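Local coordinates for Melibiose/raffinose/stachyose-binding protein MelE (Bacillus subtilis subsp. subtilis str. 168, PDB 4R6H) that binds melibiose, raffinose and stachyose as the solute-binding component of the ABC transporter that imports these sugars, at residues A[55-58]-A[63-66]; A[155-160]-A[167-172]; A[116-121]-A[135-140]; A[381-386]-A[413-418]; A[205-210]-A[372-377]. All coordinates share one frame; numbering follows the deposited sequence.

Overall arrangement
The five contacts are spread along a two-lobed solute-binding protein, modelled here as one chain in an open conformation. Interactions 1 and 2 lie on opposite sides of the chain's centre, widely separated, their own centres 52 Å apart. Interaction 3 lies closer in, 24 Å from interaction 1 and 20 Å from interaction 5 between centres. Interactions 4 and 5 are the only pair in contact: W384 CB lies 3.8 Å from D375 OD2, where helices 374-378 and 383-395 follow one another in the chain. Interaction 2 stands 25 Å from interaction 5, centre to centre. None of the five contacts is assigned to the sugar site.

Interaction 1 (A[55-58]-A[63-66]); sequences AAFE and DIHV
The beta-alpha-beta unit formed by strand 33-38, helix 44-60 and strand 64-69 is closed here, where the last turns of the helix lie against the start of the second strand through F57, E58, I64 and V66. The polar part is a bond from a side chain to the strand backbone: V66 N donates to E58 OE2 at 2.8 Å with an N-H...O angle of 168°, and OE2 accepts with its anti lone pair, the one turned away from the other carboxylate oxygen. The E58 chain is extended beyond CG (chi2 176°), which carries the carboxylate across the gap while CG passes 3.4 Å from I64 O. A water donates to both E58 OE2 and V66 O, so the same oxygen is gripped twice and linked to both backbone polar groups of V66. An alanine in place of E58 would probably leave V66 N without this acceptor and cost the water one of its two anchors. Beside this polar link, the F57 ring meets I64 CD1 through CE2 at 3.8 Å and V66 CG2 through CD2 at 3.9 Å, while I64 CG2 lies in the ring plane at its edge. F326 and F329 pack edge-to-face on F57. An apolar seam bordered by a carboxylate-to-backbone bond thus joins helix to strand in this beta-alpha-beta crossover between parallel strands.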
# COMPACT_ATOMS: atom_id res chain seq x y z
N ALA A 55 -18.46 11.64 -15.43
CA ALA A 55 -19.68 12.27 -15.96
C ALA A 55 -19.64 13.82 -15.88
O ALA A 55 -20.12 14.51 -16.80
CB ALA A 55 -20.89 11.72 -15.26
N ALA A 56 -19.08 14.36 -14.81
CA ALA A 56 -18.91 15.77 -14.64
C ALA A 56 -17.92 16.32 -15.65
O ALA A 56 -18.11 17.41 -16.19
CB ALA A 56 -18.49 16.09 -13.21
N PHE A 57 -16.87 15.56 -15.94
CA PHE A 57 -15.94 15.96 -17.00
C PHE A 57 -16.64 16.05 -18.36
O PHE A 57 -16.38 16.99 -19.14
CB PHE A 57 -14.79 14.97 -17.06
CG PHE A 57 -13.79 15.23 -18.14
CD1 PHE A 57 -12.77 16.13 -17.95
CD2 PHE A 57 -13.86 14.55 -19.37
CE1 PHE A 57 -11.81 16.34 -18.93
CE2 PHE A 57 -12.91 14.76 -20.35
CZ PHE A 57 -11.89 15.65 -20.14
N GLU A 58 -17.50 15.07 -18.63
CA GLU A 58 -18.26 15.03 -19.89
C GLU A 58 -19.18 16.24 -20.02
O GLU A 58 -19.39 16.71 -21.16
CB GLU A 58 -19.04 13.75 -20.02
CG GLU A 58 -18.17 12.52 -20.23
CD GLU A 58 -18.94 11.24 -20.26
OE1 GLU A 58 -20.16 11.26 -20.00
OE2 GLU A 58 -18.34 10.20 -20.53
N ASP A 63 -17.76 16.68 -26.48
CA ASP A 63 -17.26 15.76 -27.48
C ASP A 63 -16.50 14.56 -26.95
O ASP A 63 -15.87 13.84 -27.73
CB ASP A 63 -16.37 16.53 -28.47
CG ASP A 63 -15.12 17.12 -27.82
OD1 ASP A 63 -15.16 17.49 -26.63
OD2 ASP A 63 -14.10 17.22 -28.53
N ILE A 64 -16.52 14.33 -25.64
CA ILE A 64 -15.75 13.20 -25.09
C ILE A 64 -16.68 12.23 -24.38
O ILE A 64 -17.49 12.61 -23.56
CB ILE A 64 -14.61 13.70 -24.16
CG1 ILE A 64 -13.65 14.60 -24.95
CG2 ILE A 64 -13.90 12.52 -23.49
CD1 ILE A 64 -12.72 15.48 -24.11
N HIS A 65 -16.52 10.96 -24.71
CA HIS A 65 -17.12 9.89 -23.96
C HIS A 65 -15.96 9.22 -23.19
O HIS A 65 -15.05 8.68 -23.80
CB HIS A 65 -17.78 8.88 -24.91
CG HIS A 65 -18.04 7.56 -24.26
ND1 HIS A 65 -18.93 7.40 -23.21
CD2 HIS A 65 -17.50 6.34 -24.48
CE1 HIS A 65 -18.92 6.14 -22.83
NE2 HIS A 65 -18.07 5.47 -23.58
N VAL A 66 -16.06 9.24 -21.86
CA VAL A 66 -15.06 8.61 -21.02
C VAL A 66 -15.42 7.14 -20.87
O VAL A 66 -16.51 6.79 -20.40
CB VAL A 66 -14.95 9.30 -19.67
CG1 VAL A 66 -13.95 8.51 -18.81
CG2 VAL A 66 -14.57 10.77 -19.82
O HOH W 1 -18.66 7.83 -19.27

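Interaction 2 (A[155-160]-A[167-172]); sequences YGIAPP and IKALRT
I157 packs on A169 and T172 where the loop between helices 149-155 and 163-177 folds back over the second helix, in the connection between two successive helices. The loop starts with a Schellman motif: G156 is the first residue to leave the helix, and its positive phi (73°) turns the chain so that I157 follows with its CB directed at helix 163-177. The two branches of I157 then divide the work. Its CG2 is anti to the backbone N and rests on A169 CB at 3.8 Å, whereas CG1, beside the backbone N (chi1 -61°), carries an extended CD1 toward the next turn of the helix. There CD1 meets T172 CG2 at 3.8 Å, the two side chains reaching tip to tip, and it also passes 3.9 Å from A169 O. T172 presents its methyl because CG2 stands anti to the backbone N, while OG1 is turned beside that nitrogen. A169 and T172 are three residues apart, so they lie on one face of the helix and the isoleucine spans both. I173 of the same helix also touches I157. The side chains meet through carbon atoms, with no hydrogen bond between the segments, and the other side of the helix packs through L170 and I167 on M238. Just before the glycine, Y155 adds a looser approach, with its CB 4.3 Å from T172 CG2.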
# COMPACT_ATOMS: atom_id res chain seq x y z
N TYR A 155 -3.74 -0.37 29.54
CA TYR A 155 -2.53 -1.03 30.01
C TYR A 155 -1.29 -0.17 30.08
O TYR A 155 -0.20 -0.67 30.36
CB TYR A 155 -2.28 -2.28 29.15
CG TYR A 155 -3.38 -3.28 29.19
CD1 TYR A 155 -3.99 -3.62 30.41
CD2 TYR A 155 -3.84 -3.92 28.04
CE1 TYR A 155 -5.03 -4.53 30.47
CE2 TYR A 155 -4.88 -4.84 28.10
CZ TYR A 155 -5.47 -5.14 29.31
OH TYR A 155 -6.48 -6.07 29.31
N GLY A 156 -1.45 1.14 29.87
CA GLY A 156 -0.38 2.10 30.05
C GLY A 156 0.67 2.06 28.97
O GLY A 156 1.83 2.45 29.19
N ILE A 157 0.26 1.64 27.77
CA ILE A 157 1.19 1.42 26.67
C ILE A 157 1.22 2.63 25.72
O ILE A 157 0.21 3.00 25.10
CB ILE A 157 0.81 0.16 25.88
CG1 ILE A 157 0.85 -1.09 26.79
CG2 ILE A 157 1.73 -0.02 24.67
CD1 ILE A 157 0.25 -2.33 26.17
N ALA A 158 2.39 3.22 25.57
CA ALA A 158 2.62 4.25 24.56
C ALA A 158 2.76 3.59 23.18
O ALA A 158 3.20 2.45 23.09
CB ALA A 158 3.87 5.04 24.87
N PRO A 159 2.43 4.31 22.11
CA PRO A 159 2.62 3.72 20.79
C PRO A 159 4.07 3.28 20.54
O PRO A 159 4.99 4.08 20.72
CB PRO A 159 2.21 4.85 19.82
CG PRO A 159 1.61 5.93 20.65
CD PRO A 159 2.05 5.74 22.06
N PRO A 160 4.26 2.02 20.10
CA PRO A 160 5.64 1.57 19.91
C PRO A 160 6.31 2.11 18.64
O PRO A 160 5.67 2.13 17.55
CB PRO A 160 5.50 0.04 19.84
CG PRO A 160 4.12 -0.18 19.35
CD PRO A 160 3.29 0.92 19.95
N ILE A 167 7.01 -5.66 20.35
CA ILE A 167 6.92 -7.00 20.92
C ILE A 167 6.70 -6.91 22.46
O ILE A 167 5.90 -7.64 22.99
CB ILE A 167 8.17 -7.82 20.57
CG1 ILE A 167 8.20 -8.08 19.07
CG2 ILE A 167 8.20 -9.11 21.40
CD1 ILE A 167 9.51 -8.67 18.64
N LYS A 168 7.39 -5.97 23.10
CA LYS A 168 7.19 -5.76 24.54
C LYS A 168 5.73 -5.37 24.84
O LYS A 168 5.08 -5.94 25.74
CB LYS A 168 8.14 -4.71 25.06
CG LYS A 168 8.10 -4.52 26.57
CD LYS A 168 9.31 -3.66 26.96
CE LYS A 168 9.17 -3.03 28.33
NZ LYS A 168 10.36 -2.16 28.55
N ALA A 169 5.16 -4.49 24.01
CA ALA A 169 3.74 -4.17 24.18
C ALA A 169 2.83 -5.38 24.03
O ALA A 169 1.86 -5.54 24.75
CB ALA A 169 3.31 -3.09 23.18
N LEU A 170 3.11 -6.24 23.03
CA LEU A 170 2.34 -7.45 22.84
C LEU A 170 2.39 -8.33 24.06
O LEU A 170 1.40 -8.88 24.49
CB LEU A 170 2.84 -8.22 21.58
CG LEU A 170 2.75 -7.45 20.26
CD1 LEU A 170 3.16 -8.39 19.15
CD2 LEU A 170 1.36 -6.87 20.02
N ARG A 171 3.61 -8.49 24.61
CA ARG A 171 3.78 -9.28 25.84
C ARG A 171 2.98 -8.68 26.99
O ARG A 171 2.32 -9.41 27.75
CB ARG A 171 5.27 -9.37 26.21
CG ARG A 171 6.03 -10.31 25.29
CD ARG A 171 7.25 -10.95 25.96
NE ARG A 171 7.98 -9.94 26.69
CZ ARG A 171 8.86 -9.11 26.13
NH1 ARG A 171 9.44 -8.21 26.90
NH2 ARG A 171 9.20 -9.20 24.85
N THR A 172 2.97 -7.36 27.08
CA THR A 172 2.18 -6.68 28.13
C THR A 172 0.70 -6.96 28.00
O THR A 172 -0.02 -7.24 28.97
CB THR A 172 2.41 -5.16 28.09
OG1 THR A 172 3.78 -4.89 28.40
CG2 THR A 172 1.47 -4.44 29.08

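Interaction 3 (A[116-121]-A[135-140]); sequences QDLDPN and AYPINQ
An Asx turn at D119 organises this buried contact, in which the loop before helix 123-126 meets the chain that runs on from strand 136-137. D119 OD1 accepts from N121 N at 2.8 Å, closing the turn, with the donor on the anti side and tilted out of the carboxylate plane. The second oxygen reaches across the contact: Q140 NE2 donates to D119 OD2 at 2.9 Å and 174°. The bond is nearly straight and D119 OD2 lies in the amide plane of Q140, yet the donor comes from above the carboxylate, whose plane is turned 73° from that of the amide. The Q140 chain leaves with CG between its backbone N and carbonyl carbon (chi1 53°) and runs extended beyond CG, which takes the amide over to the aspartate. A water completes the link, donating to D119 OD2 and to Q140 OE1 and accepting from N121 ND2. Both carboxylate oxygens are therefore engaged, and both ends of the glutamine amide are used, since Q140 NE2 also bonds S347 O. Next to the aspartate the contact turns apolar: L118 CD1 packs on P137 CG at 3.7 Å, the two side chains crossing at about a right angle. P137 also touches W114 of a loop, and L126 of helix 123-126, while L118 touches N123 of that helix. Strand 136-137 is an outer strand of a small antiparallel sheet, paired with strand 310-313, while Y136 packs on helix 320-331.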
# COMPACT_ATOMS: atom_id res chain seq x y z
N GLN A 116 3.01 21.75 -8.94
CA GLN A 116 3.49 22.62 -7.87
C GLN A 116 3.00 22.18 -6.50
O GLN A 116 3.62 22.49 -5.50
CB GLN A 116 3.12 24.09 -8.11
CG GLN A 116 1.65 24.42 -8.04
CD GLN A 116 1.40 25.92 -8.12
OE1 GLN A 116 2.26 26.73 -7.78
NE2 GLN A 116 0.21 26.30 -8.58
N ASP A 117 1.89 21.43 -6.46
CA ASP A 117 1.36 20.98 -5.19
C ASP A 117 1.53 19.49 -4.90
O ASP A 117 0.91 18.96 -3.96
CB ASP A 117 -0.12 21.35 -5.10
CG ASP A 117 -0.33 22.86 -5.01
OD1 ASP A 117 0.44 23.54 -4.30
OD2 ASP A 117 -1.27 23.34 -5.65
N LEU A 118 2.40 18.82 -5.65
CA LEU A 118 2.70 17.43 -5.37
C LEU A 118 3.21 17.25 -3.93
O LEU A 118 4.12 18.00 -3.49
CB LEU A 118 3.74 16.88 -6.32
CG LEU A 118 4.21 15.43 -6.10
CD1 LEU A 118 3.06 14.42 -6.23
CD2 LEU A 118 5.36 15.01 -7.00
N ASP A 119 2.63 16.32 -3.16
CA ASP A 119 3.12 16.06 -1.80
C ASP A 119 4.60 15.71 -1.86
O ASP A 119 4.97 14.78 -2.55
CB ASP A 119 2.28 14.95 -1.13
CG ASP A 119 2.61 14.74 0.36
OD1 ASP A 119 3.79 14.84 0.74
OD2 ASP A 119 1.66 14.48 1.13
N PRO A 120 5.46 16.47 -1.15
CA PRO A 120 6.89 16.10 -1.25
C PRO A 120 7.26 14.68 -0.78
O PRO A 120 8.30 14.20 -1.15
CB PRO A 120 7.61 17.15 -0.38
CG PRO A 120 6.55 17.82 0.43
CD PRO A 120 5.21 17.56 -0.19
N ASN A 121 6.42 14.03 0.01
CA ASN A 121 6.63 12.62 0.34
C ASN A 121 6.55 11.69 -0.87
O ASN A 121 7.02 10.54 -0.81
CB ASN A 121 5.65 12.17 1.41
CG ASN A 121 6.08 12.58 2.80
OD1 ASN A 121 7.28 12.71 3.10
ND2 ASN A 121 5.11 12.78 3.64
N ALA A 135 3.37 10.36 -13.34
CA ALA A 135 1.92 10.12 -13.18
C ALA A 135 1.36 11.08 -12.14
O ALA A 135 2.11 11.63 -11.33
CB ALA A 135 1.66 8.72 -12.73
N TYR A 136 0.05 11.25 -12.19
CA TYR A 136 -0.70 12.08 -11.24
C TYR A 136 -1.23 11.18 -10.14
O TYR A 136 -1.95 10.21 -10.42
CB TYR A 136 -1.86 12.79 -11.96
CG TYR A 136 -2.86 13.38 -10.99
CD1 TYR A 136 -2.54 14.47 -10.19
CD2 TYR A 136 -4.09 12.77 -10.81
CE1 TYR A 136 -3.44 14.95 -9.27
CE2 TYR A 136 -5.01 13.25 -9.90
CZ TYR A 136 -4.66 14.35 -9.13
OH TYR A 136 -5.59 14.84 -8.21
N PRO A 137 -0.88 11.48 -8.88
CA PRO A 137 -1.37 10.69 -7.76
C PRO A 137 -2.77 11.10 -7.30
O PRO A 137 -2.96 12.18 -6.75
CB PRO A 137 -0.33 10.96 -6.67
CG PRO A 137 0.10 12.37 -6.96
CD PRO A 137 0.06 12.54 -8.46
N ILE A 138 -3.74 10.25 -7.54
CA ILE A 138 -5.09 10.53 -7.08
C ILE A 138 -5.09 10.59 -5.53
O ILE A 138 -5.78 11.37 -4.90
CB ILE A 138 -6.04 9.44 -7.58
CG1 ILE A 138 -6.25 9.59 -9.08
CG2 ILE A 138 -7.34 9.38 -6.78
CD1 ILE A 138 -6.94 8.41 -9.72
N ASN A 139 -4.27 9.74 -4.93
CA ASN A 139 -4.22 9.60 -3.49
C ASN A 139 -2.85 9.10 -3.11
O ASN A 139 -1.93 9.09 -3.96
CB ASN A 139 -5.33 8.69 -2.94
CG ASN A 139 -5.27 7.30 -3.49
OD1 ASN A 139 -4.38 6.95 -4.26
ND2 ASN A 139 -6.19 6.45 -3.03
N GLN A 140 -2.68 8.68 -1.87
CA GLN A 140 -1.43 8.08 -1.46
C GLN A 140 -1.67 7.13 -0.31
O GLN A 140 -2.55 7.37 0.50
CB GLN A 140 -0.44 9.14 -1.02
CG GLN A 140 -0.96 10.10 0.02
CD GLN A 140 0.10 11.09 0.47
OE1 GLN A 140 1.15 10.67 1.03
NE2 GLN A 140 -0.15 12.36 0.23
O HOH W 2 2.29 12.31 2.92

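Interaction 4 (A[381-386]-A[413-418]); sequences NGMWDV and KRLREQ
The backbones of N381-V386 and K413-Q418 come nearest at G382 and L415, whose CA atoms are 6.9 Å apart where the start of helix 383-395 lies beside helix 401-420. This is helix-to-helix packing between the last two helices of the chain, with the L415 side chain as its central piece. G382 occupies the N-cap position with phi 112°. A side chain here would be pressed against L415 CD2 and, at these backbone angles, against the carbonyl of N381 as well, so the bare glycine lets the leucine come close to the main chain. L415 has CG beside its backbone N (chi1 -71°), and its two methyls fork over the cap. CD1 lies 3.7 Å from G382 C and CD2 lies 3.7 Å from N381 O. The same CD1 also meets M383 SD at 3.8 Å, the two side chains crossing obliquely. The methionine is bent at both chi2 and chi3 instead of stretching out, which keeps its sulfur beside the leucine. V386, one turn further along, makes a looser contact through CG2, 4.4 Å from L415 CD1. Beyond the two segments, M383 packs on Y412 and W225, and P380 touches L415. The polar end of N381 is used away from the leucine, its ND2 bonding to E76 OE2. The backbones are joined by a water that donates to N381 O at 2.7 Å and to L415 O at 3.1 Å.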
# COMPACT_ATOMS: atom_id res chain seq x y z
N ASN A 381 8.86 -9.29 -9.81
CA ASN A 381 7.44 -9.53 -9.82
C ASN A 381 7.15 -10.99 -9.56
O ASN A 381 7.79 -11.88 -10.15
CB ASN A 381 6.88 -9.09 -11.19
CG ASN A 381 5.37 -9.10 -11.24
OD1 ASN A 381 4.69 -8.87 -10.24
ND2 ASN A 381 4.84 -9.35 -12.42
N GLY A 382 6.20 -11.26 -8.66
CA GLY A 382 5.88 -12.60 -8.24
C GLY A 382 6.26 -12.88 -6.78
O GLY A 382 5.80 -13.85 -6.22
N MET A 383 7.09 -12.03 -6.18
CA MET A 383 7.58 -12.32 -4.81
C MET A 383 6.52 -12.08 -3.73
O MET A 383 6.59 -12.65 -2.65
CB MET A 383 8.85 -11.54 -4.49
CG MET A 383 10.10 -12.10 -5.15
SD MET A 383 10.62 -13.74 -4.59
CE MET A 383 11.31 -13.34 -2.96
N TRP A 384 5.51 -11.27 -4.01
CA TRP A 384 4.41 -11.05 -3.05
C TRP A 384 3.75 -12.34 -2.65
O TRP A 384 3.55 -12.64 -1.49
CB TRP A 384 3.39 -10.06 -3.61
CG TRP A 384 2.15 -9.91 -2.81
CD1 TRP A 384 0.93 -10.53 -3.03
CD2 TRP A 384 1.98 -9.12 -1.62
NE1 TRP A 384 0.01 -10.12 -2.08
CE2 TRP A 384 0.62 -9.25 -1.22
CE3 TRP A 384 2.80 -8.24 -0.93
CZ2 TRP A 384 0.10 -8.58 -0.10
CZ3 TRP A 384 2.31 -7.58 0.16
CH2 TRP A 384 0.96 -7.74 0.56
N ASP A 385 3.41 -13.16 -3.65
CA ASP A 385 2.77 -14.43 -3.36
C ASP A 385 3.70 -15.37 -2.58
O ASP A 385 3.25 -16.07 -1.71
CB ASP A 385 2.27 -15.09 -4.65
CG ASP A 385 0.90 -14.55 -5.12
OD1 ASP A 385 0.17 -13.90 -4.36
OD2 ASP A 385 0.55 -14.81 -6.29
N VAL A 386 4.99 -15.34 -2.90
CA VAL A 386 5.96 -16.18 -2.24
C VAL A 386 6.09 -15.76 -0.76
O VAL A 386 6.11 -16.60 0.12
CB VAL A 386 7.34 -16.07 -2.89
CG1 VAL A 386 8.34 -16.93 -2.13
CG2 VAL A 386 7.28 -16.53 -4.35
N LYS A 413 15.90 -15.66 -7.18
CA LYS A 413 16.80 -15.97 -8.30
C LYS A 413 15.99 -16.41 -9.52
O LYS A 413 16.21 -15.93 -10.66
CB LYS A 413 17.81 -17.05 -7.90
CG LYS A 413 19.26 -16.60 -7.86
CD LYS A 413 19.58 -15.78 -6.62
CE LYS A 413 20.95 -15.14 -6.77
NZ LYS A 413 20.93 -13.98 -7.71
N ARG A 414 15.07 -17.32 -9.29
CA ARG A 414 14.21 -17.84 -10.37
C ARG A 414 13.40 -16.74 -11.04
O ARG A 414 13.32 -16.67 -12.28
CB ARG A 414 13.27 -18.91 -9.86
CG ARG A 414 12.42 -19.53 -10.97
CD ARG A 414 11.51 -20.63 -10.46
NE ARG A 414 10.47 -20.12 -9.56
CZ ARG A 414 9.37 -19.47 -9.96
NH1 ARG A 414 9.15 -19.21 -11.25
NH2 ARG A 414 8.48 -19.06 -9.04
N LEU A 415 12.75 -15.89 -10.25
CA LEU A 415 11.87 -14.87 -10.80
C LEU A 415 12.63 -13.75 -11.47
O LEU A 415 12.14 -13.16 -12.43
CB LEU A 415 10.91 -14.34 -9.74
CG LEU A 415 9.83 -15.32 -9.29
CD1 LEU A 415 9.19 -14.83 -7.98
CD2 LEU A 415 8.76 -15.42 -10.38
N ARG A 416 13.84 -13.45 -10.98
CA ARG A 416 14.73 -12.53 -11.70
C ARG A 416 15.12 -13.11 -13.04
O ARG A 416 15.16 -12.39 -14.03
CB ARG A 416 15.99 -12.20 -10.89
CG ARG A 416 15.74 -11.27 -9.73
CD ARG A 416 16.98 -11.10 -8.85
NE ARG A 416 18.12 -10.59 -9.61
CZ ARG A 416 18.41 -9.30 -9.77
NH1 ARG A 416 17.66 -8.35 -9.21
NH2 ARG A 416 19.46 -8.95 -10.50
N GLU A 417 15.43 -14.41 -13.06
CA GLU A 417 15.89 -15.09 -14.28
C GLU A 417 14.78 -15.16 -15.33
O GLU A 417 15.06 -15.14 -16.53
CB GLU A 417 16.36 -16.50 -13.95
CG GLU A 417 17.23 -17.14 -15.02
CD GLU A 417 17.88 -18.40 -14.51
OE1 GLU A 417 17.30 -19.06 -13.62
OE2 GLU A 417 18.98 -18.73 -15.00
N GLN A 418 13.53 -15.23 -14.86
CA GLN A 418 12.35 -15.27 -15.73
C GLN A 418 11.93 -13.86 -16.20
O GLN A 418 11.66 -13.67 -17.38
CB GLN A 418 11.22 -16.00 -14.99
CG GLN A 418 9.80 -15.71 -15.45
CD GLN A 418 8.80 -16.57 -14.71
OE1 GLN A 418 8.91 -17.80 -14.70
NE2 GLN A 418 7.82 -15.94 -14.07
O HOH W 3 9.38 -11.82 -12.32

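Interaction 5 (A[205-210]-A[372-377]); sequences LLITDP and PYFDRL
F374 packs its ring against I207 and L206, bringing the first turn of helix 374-378 to the end of helix 192-206. I207 CG1 sits at the ring edge, in its plane, 3.7 Å from F374 CD1, and I207 CD1 follows along the same side at 3.8 Å from F374 CE1. L206 approaches the far end of the ring obliquely, its CD1 lying 3.8 Å from F374 CZ. The ring reaches both residues because its CG stands anti to the backbone N (chi1 176°), which swings the ring toward L206 and I207. An alanine at F374 would probably open a gap beside the I207 and L206 methyls and weaken the tie between the two helices. In the next shell, A202 and L218 also touch the F374 side chain, and L218 touches I207 too. D375 N bonds to D199 OD1, which anchors the start of helix 374-378 to helix 192-206 beside the ring. Within the pair of segments every close approach is carbon to carbon, and the three touching residues are buried, so the contact is held by shape and exclusion of water without a polar bond of its own.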
# COMPACT_ATOMS: atom_id res chain seq x y z
N LEU A 205 13.93 -3.02 7.92
CA LEU A 205 15.05 -3.98 8.09
C LEU A 205 16.16 -3.71 7.10
O LEU A 205 17.33 -3.71 7.49
CB LEU A 205 14.57 -5.40 7.93
CG LEU A 205 15.63 -6.52 8.05
CD1 LEU A 205 16.13 -6.58 9.46
CD2 LEU A 205 15.01 -7.82 7.63
N LEU A 206 15.81 -3.43 5.85
CA LEU A 206 16.75 -3.51 4.75
C LEU A 206 16.97 -2.23 3.95
O LEU A 206 17.88 -2.18 3.14
CB LEU A 206 16.36 -4.65 3.77
CG LEU A 206 16.16 -6.04 4.35
CD1 LEU A 206 15.53 -6.99 3.37
CD2 LEU A 206 17.50 -6.58 4.82
N ILE A 207 16.11 -1.23 4.16
CA ILE A 207 16.07 -0.05 3.32
C ILE A 207 16.35 1.27 4.01
O ILE A 207 17.20 2.03 3.55
CB ILE A 207 14.72 0.06 2.57
CG1 ILE A 207 14.40 -1.22 1.79
CG2 ILE A 207 14.70 1.27 1.66
CD1 ILE A 207 15.46 -1.66 0.78
N THR A 208 15.67 1.58 5.12
CA THR A 208 15.64 2.96 5.62
C THR A 208 16.94 3.43 6.28
O THR A 208 17.23 4.64 6.25
CB THR A 208 14.48 3.23 6.57
OG1 THR A 208 14.44 2.23 7.59
CG2 THR A 208 13.16 3.19 5.81
N ASP A 209 17.69 2.51 6.88
CA ASP A 209 18.90 2.94 7.67
C ASP A 209 20.11 2.93 6.75
O ASP A 209 20.48 1.91 6.25
CB ASP A 209 19.07 2.02 8.87
CG ASP A 209 20.17 2.45 9.80
OD1 ASP A 209 20.74 3.53 9.61
OD2 ASP A 209 20.45 1.67 10.71
N PRO A 210 20.72 4.12 6.51
CA PRO A 210 21.86 4.16 5.58
C PRO A 210 23.02 3.23 5.99
O PRO A 210 23.66 2.63 5.13
CB PRO A 210 22.32 5.63 5.60
CG PRO A 210 21.40 6.36 6.51
CD PRO A 210 20.38 5.43 7.09
N PRO A 372 8.20 3.54 -0.50
CA PRO A 372 7.39 2.67 -1.32
C PRO A 372 7.36 1.24 -0.83
O PRO A 372 8.29 0.78 -0.15
CB PRO A 372 8.07 2.75 -2.71
CG PRO A 372 9.48 3.12 -2.39
CD PRO A 372 9.41 4.01 -1.19
N TYR A 373 6.34 0.49 -1.19
CA TYR A 373 6.31 -0.92 -0.82
C TYR A 373 7.55 -1.66 -1.30
O TYR A 373 7.95 -1.58 -2.47
CB TYR A 373 5.04 -1.63 -1.32
CG TYR A 373 3.98 -1.66 -0.25
CD1 TYR A 373 4.02 -2.61 0.76
CD2 TYR A 373 2.99 -0.70 -0.21
CE1 TYR A 373 3.08 -2.63 1.75
CE2 TYR A 373 2.04 -0.71 0.78
CZ TYR A 373 2.09 -1.68 1.76
OH TYR A 373 1.15 -1.71 2.75
N PHE A 374 8.17 -2.38 -0.38
CA PHE A 374 9.46 -3.04 -0.62
C PHE A 374 9.39 -3.92 -1.86
O PHE A 374 10.33 -3.91 -2.71
CB PHE A 374 9.82 -3.86 0.62
CG PHE A 374 11.06 -4.68 0.50
CD1 PHE A 374 12.29 -4.09 0.74
CD2 PHE A 374 11.00 -6.02 0.24
CE1 PHE A 374 13.44 -4.82 0.70
CE2 PHE A 374 12.18 -6.78 0.18
CZ PHE A 374 13.38 -6.16 0.41
N ASP A 375 8.35 -4.73 -1.99
CA ASP A 375 8.34 -5.72 -3.06
C ASP A 375 8.26 -5.08 -4.44
O ASP A 375 8.80 -5.63 -5.41
CB ASP A 375 7.23 -6.76 -2.88
CG ASP A 375 5.84 -6.21 -3.17
OD1 ASP A 375 5.40 -5.23 -2.51
OD2 ASP A 375 5.17 -6.74 -4.09
N ARG A 376 7.60 -3.94 -4.52
CA ARG A 376 7.42 -3.27 -5.80
C ARG A 376 8.70 -2.62 -6.29
O ARG A 376 8.93 -2.53 -7.49
CB ARG A 376 6.21 -2.29 -5.70
CG ARG A 376 4.93 -3.02 -5.31
CD ARG A 376 3.65 -2.20 -5.50
NE ARG A 376 2.62 -2.60 -4.52
CZ ARG A 376 1.43 -2.03 -4.38
NH1 ARG A 376 1.05 -1.03 -5.18
NH2 ARG A 376 0.59 -2.45 -3.43
N LEU A 377 9.58 -2.23 -5.40
CA LEU A 377 10.80 -1.61 -5.82
C LEU A 377 12.02 -2.53 -5.84
O LEU A 377 12.90 -2.34 -6.65
CB LEU A 377 11.02 -0.35 -4.96
CG LEU A 377 11.88 0.79 -5.52
CD1 LEU A 377 11.21 1.40 -6.74
CD2 LEU A 377 12.13 1.86 -4.47